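Local structure of Alp7A (Bacillus subtilis, 5EC0) at residues Q109-V120 and L162-I170; T60-V71 and H95-A103. The protein is a plasmid-encoded actin-like protein that binds adenine nucleotide and probably forms cytoskeletal filaments that segregate plasmid DNA. All coordinates share one frame; numbering follows the deposited sequence.

Interaction 1: Q109-V120 and L162-I170; sequences QALKGKREDNEV and LGLEKELTI
Lys166 pushes its ammonium group into the loop that follows helix 95-112, where three oxygens of 109-120 take it up. NZ donates to Asp117 O at 2.8 Å, to Arg115 O and to the side-chain OE1 of Gln109, in each case approaching from above the carbonyl plane rather than along a lone pair. The lysine reaches them with CG set between its own backbone N and carbonyl carbon (chi1 63°) and its chain bent at chi3; on the way CD passes Asn118 OD1 at 3.6 Å. Gln109 crosses it at a slant, and its amide is fixed at both ends: while OE1 accepts from the lysine, NE2 gives a nearly straight bond to Lys114 O, 3.1 Å away and in the amide plane. Asp117 N reaches that same carbonyl from the opposite face, closing a type I turn.

Arg115 runs past Lys166 in the opposite direction. Its NH1 and NH2 grip a single atom, Glu165 O, end-on at 3.0 Å each; NH2 lies on a lone pair of that oxygen, NH1 above the carbonyl plane. Leu164 CA lies over one guanidinium face. The positive charges of Arg115 and Lys166 are thus probably eased by backbone carbonyls and, for the lysine, by the Gln109 amide oxygen, with the Glu165 carboxylate near NH2 but beyond salt-bridge range.

Further along, Leu168 brings CD1 to 3.9 Å from Gln109 CG and CD2 close to Val120 CG2. Asp117 makes an Asx turn to Glu119 N, its other carboxylate oxygen bound by the Met1 N. Thr169 N then bonds Asn118 O at 2.9 Å, and Val120 N bonds Thr169 O, starting the parallel pairing of strands 119-129 and 166-179 in the large mixed sheet of this actin-like fold.

Interaction 2: T60-V71 and H95-A103; sequences TVIDETERYFLV and HIPYVTFLA
Val99 sets CG2 almost squarely over the centre of the Phe69 ring, 4.0 Å from its centroid and 11° off the normal, a CH-pi contact. Its other methyl, CG1, touches Phe69 CG at 3.8 Å and also Val71 CG2. This fork follows from the first torsion of Val99, which puts CG1 anti to the backbone N and CG2 anti to the carbonyl carbon. Val71 CG2 rests in addition on Ala103 CB at 3.9 Å, one helical turn further on.

At its CE2 corner, the Phe69 ring meets His95 CD2 at 3.7 Å, the two rings inclined by 44°. The imidazole in turn has Arg67 NH2 over one face, toward the rim and 3.8 Å from His95 CE1; Glu32 holds that guanidinium by a salt bridge. Cut back to an alanine, Phe69 would probably open a gap against Val99 and leave the imidazole of His95 freer to turn.

On the neighbouring strand, Thr60 OG1 has Leu102 CD1 of the helix against it at 3.5 Å. That hydroxyl is hydrogen-bonded to Gln156 O, and it receives a bond from a water that also donates to Val61 O and bonds Tyr98 OH, bridging hairpin and helix. Behind this shell, Val30 of strand 22-33 touches both Phe69 and Thr100, the side chain of Thr100 lying about 13 Å from the bound ADP. Helix 95-103 crosses strand 65-71 at 76°, their axes 9.3 Å apart, with the hairpin itself turned by a type I' turn from Ile62 to Thr65: helix-on-sheet packing within the actin-like fold.

Both interactions draw on helix 95-112 and on the same large sheet. Interaction 2 is a buried, largely apolar layer in which the first half of the helix lies on the hairpin 60-71, with a bridging water and the Arg67–His95 contact as its polar elements. Interaction 1, some 16 Å away between centres, takes over where the helix stops; only partly buried, it relies on charged side chains and backbone carbonyls to tie the following loop to strand 166-179 and the residues just before it, and adds strand pairing that interaction 2 lacks. The two meet at Ile170, whose CD1 packs on Leu102 CD2 at 3.9 Å and whose CG2 lies near Phe101 CZ, so apolar packing joins one contact to the other.

Interaction 1: Q109-V120 and L162-I170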
# COMPACT_ATOMS: atom_id res chain seq x y z
N GLN A 109 -9.27 -3.95 -17.27
CA GLN A 109 -9.76 -3.92 -18.64
C GLN A 109 -10.88 -4.94 -18.83
O GLN A 109 -11.89 -4.64 -19.48
CB GLN A 109 -8.64 -4.19 -19.64
CG GLN A 109 -8.98 -3.80 -21.06
CD GLN A 109 -9.90 -4.79 -21.80
OE1 GLN A 109 -9.75 -6.02 -21.69
NE2 GLN A 109 -10.85 -4.26 -22.57
N ALA A 110 -10.70 -6.14 -18.29
CA ALA A 110 -11.70 -7.20 -18.41
C ALA A 110 -12.97 -6.84 -17.64
O ALA A 110 -14.07 -7.12 -18.10
CB ALA A 110 -11.14 -8.52 -17.91
N LEU A 111 -12.80 -6.23 -16.48
CA LEU A 111 -13.93 -5.84 -15.63
C LEU A 111 -14.75 -4.72 -16.25
O LEU A 111 -15.96 -4.84 -16.36
CB LEU A 111 -13.44 -5.42 -14.24
CG LEU A 111 -14.50 -5.16 -13.17
CD1 LEU A 111 -15.28 -6.44 -12.84
CD2 LEU A 111 -13.87 -4.58 -11.90
N LYS A 112 -14.09 -3.64 -16.67
CA LYS A 112 -14.80 -2.43 -17.08
C LYS A 112 -14.82 -2.17 -18.58
O LYS A 112 -15.48 -1.23 -19.03
CB LYS A 112 -14.20 -1.21 -16.38
CG LYS A 112 -14.08 -1.33 -14.87
CD LYS A 112 -15.43 -1.19 -14.17
CE LYS A 112 -15.24 -0.80 -12.70
NZ LYS A 112 -16.49 -0.38 -12.00
N GLY A 113 -14.11 -2.97 -19.37
CA GLY A 113 -14.00 -2.71 -20.80
C GLY A 113 -14.64 -3.75 -21.71
O GLY A 113 -15.33 -4.65 -21.27
N LYS A 114 -14.39 -3.62 -23.01
CA LYS A 114 -15.02 -4.48 -24.00
C LYS A 114 -14.14 -5.68 -24.31
O LYS A 114 -12.92 -5.56 -24.44
CB LYS A 114 -15.31 -3.69 -25.28
CG LYS A 114 -15.93 -2.32 -25.01
CD LYS A 114 -15.77 -1.39 -26.21
CE LYS A 114 -16.82 -1.65 -27.28
NZ LYS A 114 -16.40 -1.17 -28.64
N ARG A 115 -14.77 -6.84 -24.41
CA ARG A 115 -14.11 -8.10 -24.70
C ARG A 115 -13.11 -8.04 -25.86
O ARG A 115 -12.01 -8.61 -25.77
CB ARG A 115 -15.16 -9.18 -24.98
CG ARG A 115 -14.59 -10.55 -25.28
CD ARG A 115 -13.90 -11.17 -24.06
NE ARG A 115 -13.32 -12.47 -24.37
CZ ARG A 115 -12.02 -12.75 -24.33
NH1 ARG A 115 -11.15 -11.81 -23.97
NH2 ARG A 115 -11.59 -13.97 -24.64
N GLU A 116 -13.49 -7.37 -26.95
CA GLU A 116 -12.67 -7.31 -28.16
C GLU A 116 -11.67 -6.14 -28.20
O GLU A 116 -10.91 -6.00 -29.16
CB GLU A 116 -13.57 -7.26 -29.40
CG GLU A 116 -14.38 -5.98 -29.54
CD GLU A 116 -15.61 -5.96 -28.65
OE1 GLU A 116 -15.92 -7.00 -28.03
OE2 GLU A 116 -16.28 -4.90 -28.57
N ASP A 117 -11.69 -5.29 -27.18
CA ASP A 117 -10.71 -4.20 -27.08
C ASP A 117 -9.38 -4.74 -26.54
O ASP A 117 -9.31 -5.15 -25.39
CB ASP A 117 -11.24 -3.07 -26.19
CG ASP A 117 -10.35 -1.84 -26.18
OD1 ASP A 117 -9.37 -1.80 -26.95
OD2 ASP A 117 -10.65 -0.91 -25.40
N ASN A 118 -8.33 -4.74 -27.35
CA ASN A 118 -7.05 -5.32 -26.92
C ASN A 118 -5.98 -4.29 -26.57
O ASN A 118 -4.80 -4.62 -26.50
CB ASN A 118 -6.51 -6.25 -28.00
CG ASN A 118 -7.42 -7.44 -28.25
OD1 ASN A 118 -7.93 -8.05 -27.32
ND2 ASN A 118 -7.63 -7.77 -29.52
N GLU A 119 -6.39 -3.04 -26.34
CA GLU A 119 -5.42 -1.98 -26.10
C GLU A 119 -5.85 -1.06 -24.98
O GLU A 119 -7.02 -0.67 -24.91
CB GLU A 119 -5.18 -1.16 -27.38
CG GLU A 119 -3.74 -0.68 -27.54
CD GLU A 119 -3.60 0.46 -28.53
OE1 GLU A 119 -3.01 0.25 -29.62
OE2 GLU A 119 -4.07 1.58 -28.22
N VAL A 120 -4.90 -0.73 -24.10
CA VAL A 120 -5.13 0.23 -23.02
C VAL A 120 -4.09 1.34 -23.08
O VAL A 120 -2.88 1.06 -23.09
CB VAL A 120 -5.07 -0.44 -21.62
CG1 VAL A 120 -5.10 0.61 -20.51
CG2 VAL A 120 -6.21 -1.43 -21.46
N LEU A 162 -8.80 -19.19 -19.19
CA LEU A 162 -9.81 -19.62 -20.16
C LEU A 162 -11.12 -18.83 -20.03
O LEU A 162 -11.64 -18.67 -18.93
CB LEU A 162 -10.10 -21.11 -20.03
CG LEU A 162 -9.10 -22.15 -20.58
CD1 LEU A 162 -7.75 -22.09 -19.87
CD2 LEU A 162 -9.70 -23.55 -20.47
N GLY A 163 -11.63 -18.34 -21.15
CA GLY A 163 -12.80 -17.47 -21.15
C GLY A 163 -12.49 -15.99 -21.30
O GLY A 163 -13.35 -15.22 -21.75
N LEU A 164 -11.28 -15.57 -20.92
CA LEU A 164 -10.89 -14.16 -20.96
C LEU A 164 -9.51 -13.96 -21.59
O LEU A 164 -8.84 -12.96 -21.34
CB LEU A 164 -10.89 -13.57 -19.54
CG LEU A 164 -12.25 -13.47 -18.86
CD1 LEU A 164 -12.09 -13.19 -17.38
CD2 LEU A 164 -13.12 -12.40 -19.53
N GLU A 165 -9.09 -14.92 -22.40
CA GLU A 165 -7.81 -14.86 -23.09
C GLU A 165 -7.70 -13.68 -24.05
O GLU A 165 -8.66 -13.33 -24.74
CB GLU A 165 -7.57 -16.15 -23.88
CG GLU A 165 -7.69 -17.42 -23.06
CD GLU A 165 -9.03 -18.10 -23.25
OE1 GLU A 165 -10.07 -17.40 -23.25
OE2 GLU A 165 -9.05 -19.34 -23.42
N LYS A 166 -6.52 -13.08 -24.08
CA LYS A 166 -6.15 -12.06 -25.07
C LYS A 166 -4.73 -11.62 -24.79
O LYS A 166 -4.22 -11.82 -23.68
CB LYS A 166 -7.09 -10.84 -25.02
CG LYS A 166 -7.06 -10.08 -23.71
CD LYS A 166 -7.74 -8.71 -23.82
CE LYS A 166 -9.25 -8.85 -24.00
NZ LYS A 166 -9.92 -7.52 -24.13
N GLU A 167 -4.09 -11.03 -25.78
CA GLU A 167 -2.88 -10.25 -25.54
C GLU A 167 -3.22 -8.75 -25.53
O GLU A 167 -3.69 -8.19 -26.52
CB GLU A 167 -1.80 -10.53 -26.59
CG GLU A 167 -0.45 -9.97 -26.20
CD GLU A 167 0.66 -10.36 -27.17
OE1 GLU A 167 0.36 -10.51 -28.38
OE2 GLU A 167 1.81 -10.52 -26.71
N LEU A 168 -2.96 -8.12 -24.40
CA LEU A 168 -3.30 -6.72 -24.22
C LEU A 168 -2.06 -5.87 -24.42
O LEU A 168 -1.02 -6.12 -23.77
CB LEU A 168 -3.91 -6.52 -22.83
CG LEU A 168 -4.72 -5.28 -22.45
CD1 LEU A 168 -6.08 -5.31 -23.10
CD2 LEU A 168 -4.86 -5.25 -20.94
N THR A 169 -2.14 -4.89 -25.31
CA THR A 169 -1.08 -3.87 -25.38
C THR A 169 -1.43 -2.72 -24.44
O THR A 169 -2.53 -2.17 -24.51
CB THR A 169 -0.87 -3.35 -26.80
OG1 THR A 169 -0.57 -4.44 -27.67
CG2 THR A 169 0.27 -2.36 -26.86
N ILE A 170 -0.49 -2.37 -23.56
CA ILE A 170 -0.68 -1.30 -22.58
C ILE A 170 0.35 -0.19 -22.82
O ILE A 170 1.56 -0.42 -22.72
CB ILE A 170 -0.55 -1.83 -21.12
CG1 ILE A 170 -1.64 -2.87 -20.83
CG2 ILE A 170 -0.62 -0.71 -20.11
CD1 ILE A 170 -1.30 -3.79 -19.66

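Interaction 2: T60-V71 and H95-A103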
# COMPACT_ATOMS: atom_id res chain seq x y z
N THR A 60 4.10 -12.69 -20.03
CA THR A 60 4.63 -11.48 -20.62
C THR A 60 6.05 -11.77 -21.08
O THR A 60 6.67 -12.74 -20.64
CB THR A 60 4.59 -10.30 -19.62
OG1 THR A 60 4.87 -9.08 -20.31
CG2 THR A 60 5.61 -10.49 -18.52
N VAL A 61 6.56 -10.95 -22.00
CA VAL A 61 7.89 -11.18 -22.54
C VAL A 61 8.92 -10.33 -21.82
O VAL A 61 8.84 -9.11 -21.80
CB VAL A 61 7.95 -10.88 -24.04
CG1 VAL A 61 9.40 -10.76 -24.50
CG2 VAL A 61 7.20 -11.97 -24.82
N ILE A 62 9.89 -10.99 -21.20
CA ILE A 62 10.93 -10.31 -20.46
C ILE A 62 12.28 -10.72 -21.00
O ILE A 62 12.63 -11.89 -20.92
CB ILE A 62 10.85 -10.63 -18.97
CG1 ILE A 62 9.53 -10.11 -18.39
CG2 ILE A 62 12.03 -10.02 -18.24
CD1 ILE A 62 9.15 -10.76 -17.08
N ASP A 63 13.02 -9.76 -21.55
CA ASP A 63 14.31 -10.03 -22.18
C ASP A 63 14.16 -11.08 -23.27
O ASP A 63 14.94 -12.04 -23.34
CB ASP A 63 15.36 -10.45 -21.15
CG ASP A 63 15.55 -9.41 -20.05
OD1 ASP A 63 15.31 -8.22 -20.31
OD2 ASP A 63 15.92 -9.79 -18.92
N GLU A 64 13.13 -10.89 -24.09
CA GLU A 64 12.84 -11.76 -25.24
C GLU A 64 12.48 -13.19 -24.83
O GLU A 64 12.54 -14.10 -25.64
CB GLU A 64 14.02 -11.75 -26.21
CG GLU A 64 14.31 -10.35 -26.76
CD GLU A 64 15.55 -10.29 -27.63
OE1 GLU A 64 16.64 -10.65 -27.14
OE2 GLU A 64 15.44 -9.88 -28.80
N THR A 65 12.07 -13.38 -23.58
CA THR A 65 11.63 -14.69 -23.10
C THR A 65 10.20 -14.59 -22.57
O THR A 65 9.93 -13.82 -21.66
CB THR A 65 12.55 -15.24 -21.98
OG1 THR A 65 13.90 -15.31 -22.45
CG2 THR A 65 12.09 -16.63 -21.53
N GLU A 66 9.29 -15.37 -23.15
CA GLU A 66 7.90 -15.38 -22.69
C GLU A 66 7.75 -16.16 -21.39
O GLU A 66 7.87 -17.38 -21.37
CB GLU A 66 6.98 -15.98 -23.76
CG GLU A 66 5.54 -16.14 -23.31
CD GLU A 66 4.61 -16.58 -24.43
OE1 GLU A 66 5.11 -16.82 -25.55
OE2 GLU A 66 3.39 -16.69 -24.18
N ARG A 67 7.47 -15.46 -20.30
CA ARG A 67 7.41 -16.12 -18.99
C ARG A 67 6.00 -16.08 -18.36
O ARG A 67 5.21 -15.16 -18.61
CB ARG A 67 8.45 -15.49 -18.07
CG ARG A 67 9.89 -15.82 -18.51
CD ARG A 67 10.92 -14.87 -17.92
NE ARG A 67 10.90 -14.91 -16.46
CZ ARG A 67 11.63 -14.12 -15.68
NH1 ARG A 67 12.43 -13.21 -16.23
NH2 ARG A 67 11.55 -14.23 -14.36
N TYR A 68 5.71 -17.10 -17.57
CA TYR A 68 4.36 -17.38 -17.09
C TYR A 68 4.25 -17.16 -15.57
O TYR A 68 5.05 -17.68 -14.79
CB TYR A 68 3.96 -18.82 -17.48
CG TYR A 68 4.01 -19.07 -18.97
CD1 TYR A 68 5.21 -19.38 -19.62
CD2 TYR A 68 2.86 -18.96 -19.76
CE1 TYR A 68 5.26 -19.58 -21.00
CE2 TYR A 68 2.90 -19.17 -21.13
CZ TYR A 68 4.09 -19.47 -21.74
OH TYR A 68 4.12 -19.67 -23.11
N PHE A 69 3.26 -16.38 -15.14
CA PHE A 69 3.14 -15.99 -13.74
C PHE A 69 1.75 -16.17 -13.17
O PHE A 69 0.76 -15.79 -13.79
CB PHE A 69 3.54 -14.51 -13.53
CG PHE A 69 4.91 -14.17 -14.03
CD1 PHE A 69 5.10 -13.75 -15.35
CD2 PHE A 69 6.01 -14.25 -13.19
CE1 PHE A 69 6.37 -13.44 -15.82
CE2 PHE A 69 7.28 -13.95 -13.66
CZ PHE A 69 7.46 -13.54 -14.98
N LEU A 70 1.69 -16.73 -11.96
CA LEU A 70 0.51 -16.66 -11.12
C LEU A 70 0.60 -15.37 -10.31
O LEU A 70 1.64 -15.09 -9.71
CB LEU A 70 0.42 -17.88 -10.18
CG LEU A 70 0.38 -19.25 -10.86
CD1 LEU A 70 0.58 -20.41 -9.86
CD2 LEU A 70 -0.93 -19.41 -11.61
N VAL A 71 -0.49 -14.61 -10.28
CA VAL A 71 -0.52 -13.31 -9.62
C VAL A 71 -1.65 -13.20 -8.61
O VAL A 71 -2.79 -13.59 -8.89
CB VAL A 71 -0.69 -12.17 -10.63
CG1 VAL A 71 -0.70 -10.83 -9.91
CG2 VAL A 71 0.36 -12.25 -11.75
N HIS A 95 11.06 -7.97 -11.06
CA HIS A 95 9.98 -8.03 -12.04
C HIS A 95 8.61 -8.12 -11.39
O HIS A 95 7.58 -7.87 -12.03
CB HIS A 95 10.19 -9.24 -12.96
CG HIS A 95 10.25 -10.54 -12.22
ND1 HIS A 95 11.44 -11.09 -11.79
CD2 HIS A 95 9.27 -11.38 -11.80
CE1 HIS A 95 11.19 -12.23 -11.16
NE2 HIS A 95 9.88 -12.42 -11.15
N ILE A 96 8.58 -8.47 -10.10
CA ILE A 96 7.32 -8.67 -9.39
C ILE A 96 6.35 -7.46 -9.44
O ILE A 96 5.17 -7.65 -9.75
CB ILE A 96 7.58 -9.08 -7.92
CG1 ILE A 96 8.15 -10.49 -7.87
CG2 ILE A 96 6.31 -8.98 -7.07
CD1 ILE A 96 8.52 -10.95 -6.47
N PRO A 97 6.82 -6.23 -9.13
CA PRO A 97 5.86 -5.11 -9.26
C PRO A 97 5.36 -4.93 -10.69
O PRO A 97 4.17 -4.67 -10.93
CB PRO A 97 6.68 -3.88 -8.83
CG PRO A 97 7.82 -4.41 -8.06
CD PRO A 97 8.13 -5.77 -8.63
N TYR A 98 6.28 -5.04 -11.64
CA TYR A 98 5.95 -4.87 -13.05
C TYR A 98 4.89 -5.90 -13.51
O TYR A 98 3.91 -5.54 -14.17
CB TYR A 98 7.22 -4.98 -13.88
CG TYR A 98 7.00 -4.99 -15.37
CD1 TYR A 98 6.62 -3.83 -16.05
CD2 TYR A 98 7.20 -6.15 -16.11
CE1 TYR A 98 6.42 -3.83 -17.41
CE2 TYR A 98 7.01 -6.16 -17.49
CZ TYR A 98 6.62 -5.00 -18.13
OH TYR A 98 6.42 -5.01 -19.49
N VAL A 99 5.09 -7.16 -13.15
CA VAL A 99 4.14 -8.21 -13.52
C VAL A 99 2.79 -7.98 -12.82
O VAL A 99 1.73 -8.11 -13.44
CB VAL A 99 4.70 -9.60 -13.18
CG1 VAL A 99 3.61 -10.69 -13.24
CG2 VAL A 99 5.86 -9.93 -14.13
N THR A 100 2.81 -7.61 -11.55
CA THR A 100 1.56 -7.32 -10.86
C THR A 100 0.79 -6.18 -11.55
O THR A 100 -0.42 -6.28 -11.77
CB THR A 100 1.79 -6.98 -9.39
OG1 THR A 100 2.66 -7.96 -8.82
CG2 THR A 100 0.47 -6.99 -8.63
N PHE A 101 1.49 -5.11 -11.93
CA PHE A 101 0.87 -3.99 -12.63
C PHE A 101 0.16 -4.44 -13.92
O PHE A 101 -0.96 -4.01 -14.20
CB PHE A 101 1.93 -2.92 -12.93
CG PHE A 101 1.68 -2.13 -14.18
CD1 PHE A 101 0.74 -1.10 -14.20
CD2 PHE A 101 2.43 -2.38 -15.34
CE1 PHE A 101 0.53 -0.35 -15.36
CE2 PHE A 101 2.23 -1.62 -16.50
CZ PHE A 101 1.28 -0.62 -16.52
N LEU A 102 0.81 -5.31 -14.69
CA LEU A 102 0.27 -5.77 -15.97
C LEU A 102 -1.01 -6.57 -15.78
O LEU A 102 -2.01 -6.35 -16.49
CB LEU A 102 1.29 -6.62 -16.71
CG LEU A 102 2.56 -5.97 -17.25
CD1 LEU A 102 3.47 -7.03 -17.89
CD2 LEU A 102 2.22 -4.85 -18.24
N ALA A 103 -0.98 -7.49 -14.82
CA ALA A 103 -2.13 -8.31 -14.47
C ALA A 103 -3.27 -7.45 -13.91
O ALA A 103 -4.44 -7.64 -14.25
CB ALA A 103 -1.73 -9.39 -13.46
O HOH W 1 6.85 -7.29 -21.18